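Predicted ATPase involved in replication control, Cdc46/Mcm family (Methanopyrus kandleri AV19, PDB 3F8T) probably binds ATP and single-stranded DNA and may act in DNA unwinding during replication, as a homolog of the MCM helicases. Local coordinates at residues V242-Y247 with L373-G378; A344-G349 with A359-D364. The protein carries 2 engineered substitutions. One frame throughout, in Å; residues are numbered along the deposited sequence.

Interaction 1: residues V242-Y247 with L373-G378; sequences VLLAGY and LIAFLG
L243 holds CG anti to its backbone N (chi1 175°), and I374 holds CG2 in the same relation. This brings L243 CG and I374 CG2 to 4.2 Å, with the two side chains side by side and pointing the same way. The CG2 methyl of I374 also lies over one face of the F376 ring, two residues on in the same strand, 3.6 Å above its plane and offset toward the rim. A245 CB meets that ring at CD2 of F376, 4.0 Å away. On the other face of the sheet, L244 CD2 packs against A375 CB at 3.8 Å. Four backbone bonds join the strands: L243 N to L373 O, A375 N to L243 O, A245 N to A375 O and L377 N to A245 O. The A375 N to L243 O bond is 2.7 Å long. A245 O also accepts from a water, which donates to L377 O as well. L377 CG sits 4.2 Å from G246 CA, just past the strand end. Helix 473-489 touches I374 and F376, while helix 219-229 touches V242 and A375. The pair is a parallel two-strand edge of the five-stranded 2-3-4-1-5 sheet, the core of the AAA+ P-loop domain of MCM proteins.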
ATOM      1  N   VAL A 242      -7.166 -10.696 -10.678  1.00 14.49           N
ATOM      2  CA  VAL A 242      -7.075 -12.119 -11.044  1.00 16.06           C
ATOM      3  C   VAL A 242      -8.089 -12.899 -10.215  1.00 16.21           C
ATOM      4  O   VAL A 242      -8.180 -12.711  -9.001  1.00 16.39           O
ATOM      5  CB  VAL A 242      -5.626 -12.688 -10.841  1.00 15.19           C
ATOM      6  CG1 VAL A 242      -5.561 -14.177 -11.172  1.00 17.36           C
ATOM      7  CG2 VAL A 242      -4.597 -11.945 -11.728  1.00 15.63           C
ATOM      8  N   LEU A 243      -8.855 -13.760 -10.882  1.00 16.96           N
ATOM      9  CA  LEU A 243      -9.781 -14.660 -10.205  1.00 17.28           C
ATOM     10  C   LEU A 243      -9.247 -16.088 -10.301  1.00 18.61           C
ATOM     11  O   LEU A 243      -9.067 -16.598 -11.404  1.00 17.91           O
ATOM     12  CB  LEU A 243     -11.161 -14.595 -10.867  1.00 17.03           C
ATOM     13  CG  LEU A 243     -12.247 -15.573 -10.365  1.00 17.75           C
ATOM     14  CD1 LEU A 243     -12.472 -15.430  -8.862  1.00 17.45           C
ATOM     15  CD2 LEU A 243     -13.548 -15.354 -11.148  1.00 18.79           C
ATOM     16  N   LEU A 244      -8.994 -16.702  -9.152  1.00 19.68           N
ATOM     17  CA  LEU A 244      -8.662 -18.126  -9.071  1.00 22.08           C
ATOM     18  C   LEU A 244      -9.935 -18.942  -8.988  1.00 23.49           C
ATOM     19  O   LEU A 244     -10.771 -18.711  -8.106  1.00 23.36           O
ATOM     20  CB  LEU A 244      -7.855 -18.405  -7.817  1.00 22.61           C
ATOM     21  CG  LEU A 244      -6.469 -17.845  -7.576  1.00 23.65           C
ATOM     22  CD1 LEU A 244      -5.852 -18.644  -6.440  1.00 24.01           C
ATOM     23  CD2 LEU A 244      -5.607 -17.944  -8.825  1.00 26.15           C
ATOM     24  N   ALA A 245     -10.097 -19.901  -9.900  1.00 24.21           N
ATOM     25  CA  ALA A 245     -11.249 -20.781  -9.844  1.00 25.39           C
ATOM     26  C   ALA A 245     -10.795 -22.215  -9.580  1.00 26.79           C
ATOM     27  O   ALA A 245     -10.265 -22.878 -10.473  1.00 26.64           O
ATOM     28  CB  ALA A 245     -12.048 -20.687 -11.125  1.00 25.61           C
ATOM     29  N   GLY A 246     -10.972 -22.667  -8.341  1.00 27.37           N
ATOM     30  CA  GLY A 246     -10.610 -24.036  -7.952  1.00 28.58           C
ATOM     31  C   GLY A 246     -11.232 -24.436  -6.632  1.00 29.06           C
ATOM     32  O   GLY A 246     -12.090 -23.728  -6.099  1.00 28.00           O
ATOM     33  N   TYR A 247     -10.795 -25.584  -6.104  1.00 29.76           N
ATOM     34  CA  TYR A 247     -11.267 -26.085  -4.808  1.00 30.12           C
ATOM     35  C   TYR A 247     -10.852 -25.143  -3.687  1.00 29.73           C
ATOM     36  O   TYR A 247      -9.768 -24.558  -3.763  1.00 29.64           O
ATOM     37  CB  TYR A 247     -10.697 -27.484  -4.547  1.00 31.25           C
ATOM     38  CG  TYR A 247     -11.413 -28.591  -5.286  1.00 32.67           C
ATOM     39  CD1 TYR A 247     -11.266 -28.746  -6.661  1.00 33.72           C
ATOM     40  CD2 TYR A 247     -12.223 -29.501  -4.599  1.00 34.77           C
ATOM     41  CE1 TYR A 247     -11.918 -29.766  -7.352  1.00 35.62           C
ATOM     42  CE2 TYR A 247     -12.885 -30.530  -5.280  1.00 36.00           C
ATOM     43  CZ  TYR A 247     -12.724 -30.650  -6.658  1.00 35.34           C
ATOM     44  OH  TYR A 247     -13.362 -31.654  -7.346  1.00 36.59           O
ATOM     45  N   LEU A 373      -7.821 -11.729 -15.669  1.00 19.16           N
ATOM     46  CA  LEU A 373      -7.518 -13.135 -15.902  1.00 19.59           C
ATOM     47  C   LEU A 373      -8.315 -14.001 -14.960  1.00 20.46           C
ATOM     48  O   LEU A 373      -8.492 -13.657 -13.798  1.00 19.45           O
ATOM     49  CB  LEU A 373      -6.033 -13.424 -15.655  1.00 19.61           C
ATOM     50  CG  LEU A 373      -4.987 -12.685 -16.491  1.00 21.43           C
ATOM     51  CD1 LEU A 373      -3.656 -12.616 -15.776  1.00 21.91           C
ATOM     52  CD2 LEU A 373      -4.854 -13.323 -17.859  1.00 20.51           C
ATOM     53  N   ILE A 374      -8.777 -15.141 -15.463  1.00 21.33           N
ATOM     54  CA  ILE A 374      -9.315 -16.170 -14.597  1.00 23.07           C
ATOM     55  C   ILE A 374      -8.392 -17.371 -14.694  1.00 24.45           C
ATOM     56  O   ILE A 374      -8.104 -17.847 -15.790  1.00 24.37           O
ATOM     57  CB  ILE A 374     -10.769 -16.578 -14.946  1.00 23.25           C
ATOM     58  CG1 ILE A 374     -11.658 -15.331 -15.068  1.00 23.49           C
ATOM     59  CG2 ILE A 374     -11.274 -17.602 -13.889  1.00 23.37           C
ATOM     60  CD1 ILE A 374     -13.135 -15.606 -15.419  1.00 24.35           C
ATOM     61  N   ALA A 375      -7.910 -17.823 -13.548  1.00 25.87           N
ATOM     62  CA  ALA A 375      -7.006 -18.963 -13.471  1.00 28.54           C
ATOM     63  C   ALA A 375      -7.789 -20.202 -13.022  1.00 30.39           C
ATOM     64  O   ALA A 375      -8.136 -20.351 -11.836  1.00 30.15           O
ATOM     65  CB  ALA A 375      -5.869 -18.653 -12.519  1.00 28.42           C
ATOM     66  N   PHE A 376      -8.103 -21.060 -13.991  1.00 31.89           N
ATOM     67  CA  PHE A 376      -8.841 -22.292 -13.744  1.00 34.48           C
ATOM     68  C   PHE A 376      -7.858 -23.349 -13.306  1.00 36.04           C
ATOM     69  O   PHE A 376      -7.085 -23.859 -14.120  1.00 36.97           O
ATOM     70  CB  PHE A 376      -9.597 -22.750 -15.000  1.00 34.22           C
ATOM     71  CG  PHE A 376     -10.598 -21.750 -15.506  1.00 34.03           C
ATOM     72  CD1 PHE A 376     -10.257 -20.851 -16.519  1.00 33.58           C
ATOM     73  CD2 PHE A 376     -11.879 -21.703 -14.972  1.00 33.40           C
ATOM     74  CE1 PHE A 376     -11.176 -19.914 -16.973  1.00 33.25           C
ATOM     75  CE2 PHE A 376     -12.795 -20.782 -15.421  1.00 32.73           C
ATOM     76  CZ  PHE A 376     -12.447 -19.882 -16.423  1.00 33.89           C
ATOM     77  N   LEU A 377      -7.858 -23.655 -12.011  1.00 37.40           N
ATOM     78  CA  LEU A 377      -6.921 -24.635 -11.466  1.00 38.87           C
ATOM     79  C   LEU A 377      -7.329 -26.041 -11.916  1.00 40.07           C
ATOM     80  O   LEU A 377      -8.514 -26.307 -12.119  1.00 40.20           O
ATOM     81  CB  LEU A 377      -6.870 -24.547  -9.935  1.00 38.88           C
ATOM     82  CG  LEU A 377      -6.733 -23.180  -9.251  1.00 39.25           C
ATOM     83  CD1 LEU A 377      -6.426 -23.374  -7.778  1.00 39.96           C
ATOM     84  CD2 LEU A 377      -5.658 -22.331  -9.905  1.00 40.25           C
ATOM     85  N   GLY A 378      -6.354 -26.930 -12.084  1.00 41.70           N
ATOM     86  CA  GLY A 378      -6.631 -28.277 -12.611  1.00 43.53           C
ATOM     87  C   GLY A 378      -6.843 -28.264 -14.119  1.00 44.88           C
ATOM     88  O   GLY A 378      -6.928 -29.324 -14.759  1.00 45.26           O
TER
HETATM   89  O   HOH W   1     -10.949 -25.260 -11.748  1.00 40.65           O

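Interaction 2: residues A344-G349 with A359-D364; sequences AAINPG and ARIDLD
R360 NH1 donates to G349 O across 2.6 Å, with an N-H...O angle of 151°. The oxygen lies near the guanidinium plane, at its edge, whereas the nitrogen stands above the carbonyl plane of G349. P348 CB lies over one face of the same guanidinium, 4.0 Å from R360 NH1. The chain bends at chi3 (-47°), turning NE aside from the extended line of the chain, and CD of R360 passes 3.3 Å from G349 O. An alanine in place of R360 would probably leave G349 O without this donor and P348 CB without the guanidinium that lies against it. Farther along, I346 and L363 meet tip to tip, I346 CD1 lying 3.7 Å from L363 CG. I346 CD1 also touches I361 CG2 at 3.9 Å. A water bridges the segments, donating to N347 O and D362 OD1. D362 is the centre of an inverse gamma turn, closed by a weak bond from L363 N to I361 O. In the next shell, D364 OD2 forms a salt bridge with R317, and D364 OD1 accepts from F367 N, capping helix 365-368. L309 packs on L363. I346 ends strand 341-346 and touches L243 and A245 of strand 242-245, while I361 leans on I374 of strand 373-376.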
ATOM      1  N   ALA A 344      -8.941 -12.677  -6.165  1.00 17.39           N
ATOM      2  CA  ALA A 344     -10.151 -13.312  -5.673  1.00 17.92           C
ATOM      3  C   ALA A 344     -10.070 -14.820  -5.898  1.00 18.43           C
ATOM      4  O   ALA A 344      -9.278 -15.289  -6.720  1.00 18.46           O
ATOM      5  CB  ALA A 344     -11.332 -12.752  -6.373  1.00 17.38           C
ATOM      6  N   ALA A 345     -10.860 -15.564  -5.125  1.00 18.63           N
ATOM      7  CA  ALA A 345     -11.000 -17.008  -5.304  1.00 19.64           C
ATOM      8  C   ALA A 345     -12.471 -17.406  -5.283  1.00 21.00           C
ATOM      9  O   ALA A 345     -13.261 -16.900  -4.470  1.00 20.73           O
ATOM     10  CB  ALA A 345     -10.219 -17.741  -4.245  1.00 18.63           C
ATOM     11  N   ILE A 346     -12.835 -18.324  -6.174  1.00 23.20           N
ATOM     12  CA  ILE A 346     -14.210 -18.819  -6.241  1.00 24.58           C
ATOM     13  C   ILE A 346     -14.208 -20.336  -6.381  1.00 27.25           C
ATOM     14  O   ILE A 346     -13.353 -20.906  -7.072  1.00 26.09           O
ATOM     15  CB  ILE A 346     -15.001 -18.181  -7.409  1.00 24.51           C
ATOM     16  CG1 ILE A 346     -16.494 -18.469  -7.287  1.00 23.89           C
ATOM     17  CG2 ILE A 346     -14.479 -18.659  -8.786  1.00 24.82           C
ATOM     18  CD1 ILE A 346     -17.379 -17.488  -8.056  1.00 23.09           C
ATOM     19  N   ASN A 347     -15.154 -20.972  -5.699  1.00 30.46           N
ATOM     20  CA  ASN A 347     -15.316 -22.416  -5.778  1.00 34.35           C
ATOM     21  C   ASN A 347     -16.441 -22.739  -6.736  1.00 36.93           C
ATOM     22  O   ASN A 347     -17.607 -22.594  -6.372  1.00 37.12           O
ATOM     23  CB  ASN A 347     -15.623 -23.015  -4.403  1.00 34.77           C
ATOM     24  CG  ASN A 347     -16.004 -24.498  -4.477  1.00 36.08           C
ATOM     25  OD1 ASN A 347     -15.859 -25.138  -5.520  1.00 38.30           O
ATOM     26  ND2 ASN A 347     -16.493 -25.043  -3.365  1.00 36.47           N
ATOM     27  N   PRO A 348     -16.098 -23.207  -7.951  1.00 39.52           N
ATOM     28  CA  PRO A 348     -17.103 -23.609  -8.934  1.00 42.10           C
ATOM     29  C   PRO A 348     -17.679 -24.974  -8.542  1.00 44.46           C
ATOM     30  O   PRO A 348     -18.070 -25.176  -7.386  1.00 45.28           O
ATOM     31  CB  PRO A 348     -16.299 -23.706 -10.235  1.00 41.66           C
ATOM     32  CG  PRO A 348     -14.909 -24.031  -9.795  1.00 40.72           C
ATOM     33  CD  PRO A 348     -14.722 -23.435  -8.435  1.00 39.50           C
ATOM     34  N   GLY A 349     -17.731 -25.908  -9.484  1.00 47.23           N
ATOM     35  CA  GLY A 349     -18.099 -27.282  -9.148  1.00 49.56           C
ATOM     36  C   GLY A 349     -18.456 -28.120 -10.349  1.00 51.44           C
ATOM     37  O   GLY A 349     -18.177 -27.745 -11.496  1.00 51.93           O
ATOM     38  N   ALA A 359     -18.484 -21.270 -17.765  1.00 40.31           N
ATOM     39  CA  ALA A 359     -19.926 -21.390 -17.574  1.00 41.00           C
ATOM     40  C   ALA A 359     -20.283 -21.897 -16.178  1.00 41.23           C
ATOM     41  O   ALA A 359     -21.389 -21.652 -15.693  1.00 41.68           O
ATOM     42  CB  ALA A 359     -20.542 -22.282 -18.656  1.00 40.71           C
ATOM     43  N   ARG A 360     -19.346 -22.583 -15.531  1.00 41.73           N
ATOM     44  CA  ARG A 360     -19.554 -23.136 -14.190  1.00 42.89           C
ATOM     45  C   ARG A 360     -19.368 -22.116 -13.061  1.00 42.75           C
ATOM     46  O   ARG A 360     -19.703 -22.397 -11.909  1.00 42.76           O
ATOM     47  CB  ARG A 360     -18.638 -24.337 -13.947  1.00 42.89           C
ATOM     48  CG  ARG A 360     -18.948 -25.559 -14.810  1.00 44.02           C
ATOM     49  CD  ARG A 360     -17.912 -26.659 -14.606  1.00 45.11           C
ATOM     50  NE  ARG A 360     -16.542 -26.140 -14.648  1.00 50.65           N
ATOM     51  CZ  ARG A 360     -15.644 -26.271 -13.668  1.00 52.65           C
ATOM     52  NH1 ARG A 360     -15.946 -26.935 -12.555  1.00 53.21           N
ATOM     53  NH2 ARG A 360     -14.427 -25.748 -13.808  1.00 53.38           N
ATOM     54  N   ILE A 361     -18.824 -20.951 -13.393  1.00 42.66           N
ATOM     55  CA  ILE A 361     -18.662 -19.866 -12.428  1.00 43.32           C
ATOM     56  C   ILE A 361     -19.996 -19.147 -12.245  1.00 43.35           C
ATOM     57  O   ILE A 361     -20.500 -18.522 -13.179  1.00 43.59           O
ATOM     58  CB  ILE A 361     -17.598 -18.849 -12.904  1.00 43.04           C
ATOM     59  CG1 ILE A 361     -16.237 -19.535 -13.066  1.00 43.56           C
ATOM     60  CG2 ILE A 361     -17.504 -17.666 -11.940  1.00 43.22           C
ATOM     61  CD1 ILE A 361     -15.184 -18.651 -13.692  1.00 43.50           C
ATOM     62  N   ASP A 362     -20.573 -19.242 -11.052  1.00 44.15           N
ATOM     63  CA  ASP A 362     -21.805 -18.496 -10.771  1.00 44.85           C
ATOM     64  C   ASP A 362     -21.498 -17.068 -10.280  1.00 44.40           C
ATOM     65  O   ASP A 362     -21.361 -16.801  -9.084  1.00 44.80           O
ATOM     66  CB  ASP A 362     -22.789 -19.280  -9.870  1.00 45.29           C
ATOM     67  CG  ASP A 362     -22.493 -19.137  -8.379  1.00 46.95           C
ATOM     68  OD1 ASP A 362     -21.372 -19.480  -7.947  1.00 49.55           O
ATOM     69  OD2 ASP A 362     -23.396 -18.687  -7.635  1.00 48.05           O
ATOM     70  N   LEU A 363     -21.336 -16.183 -11.257  1.00 44.00           N
ATOM     71  CA  LEU A 363     -21.135 -14.755 -11.062  1.00 43.74           C
ATOM     72  C   LEU A 363     -21.634 -14.129 -12.336  1.00 43.83           C
ATOM     73  O   LEU A 363     -21.472 -14.713 -13.412  1.00 44.11           O
ATOM     74  CB  LEU A 363     -19.654 -14.416 -10.924  1.00 43.33           C
ATOM     75  CG  LEU A 363     -18.891 -14.476  -9.605  1.00 43.34           C
ATOM     76  CD1 LEU A 363     -17.437 -14.097  -9.877  1.00 42.87           C
ATOM     77  CD2 LEU A 363     -19.488 -13.564  -8.537  1.00 42.10           C
ATOM     78  N   ASP A 364     -22.218 -12.937 -12.243  1.00 43.95           N
ATOM     79  CA  ASP A 364     -22.763 -12.308 -13.437  1.00 43.88           C
ATOM     80  C   ASP A 364     -21.669 -11.915 -14.422  1.00 43.92           C
ATOM     81  O   ASP A 364     -20.526 -11.644 -14.029  1.00 44.10           O
ATOM     82  CB  ASP A 364     -23.668 -11.116 -13.088  1.00 44.38           C
ATOM     83  CG  ASP A 364     -22.937 -10.034 -12.358  1.00 43.73           C
ATOM     84  OD1 ASP A 364     -22.634  -9.005 -12.993  1.00 43.99           O
ATOM     85  OD2 ASP A 364     -22.641 -10.232 -11.163  1.00 45.88           O
TER
HETATM   86  O   HOH W   2     -18.939 -20.955  -8.255  1.00 46.20           O

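How the interactions relate
From the N terminus, strand 242-245 comes first. The chain then passes through helix 248-261 and strands 266-270 and 303-307 before reaching strand 341-346. Interaction 2 closes a short loop here, with nine residues between its segments. Helix 365-368 follows, and strand 373-376 then closes the long loop of interaction 1, 125 residues between segments. Interaction 2 is therefore nested inside interaction 1. Their centres lie about 9 Å apart. Strand 242-245 sits between strands 341-346 and 373-376 in one sheet; L244 N probably bonds to A344 O, and I346 N to L244 O. F376 and I361 also pack together, tying the loop to the sheet edge.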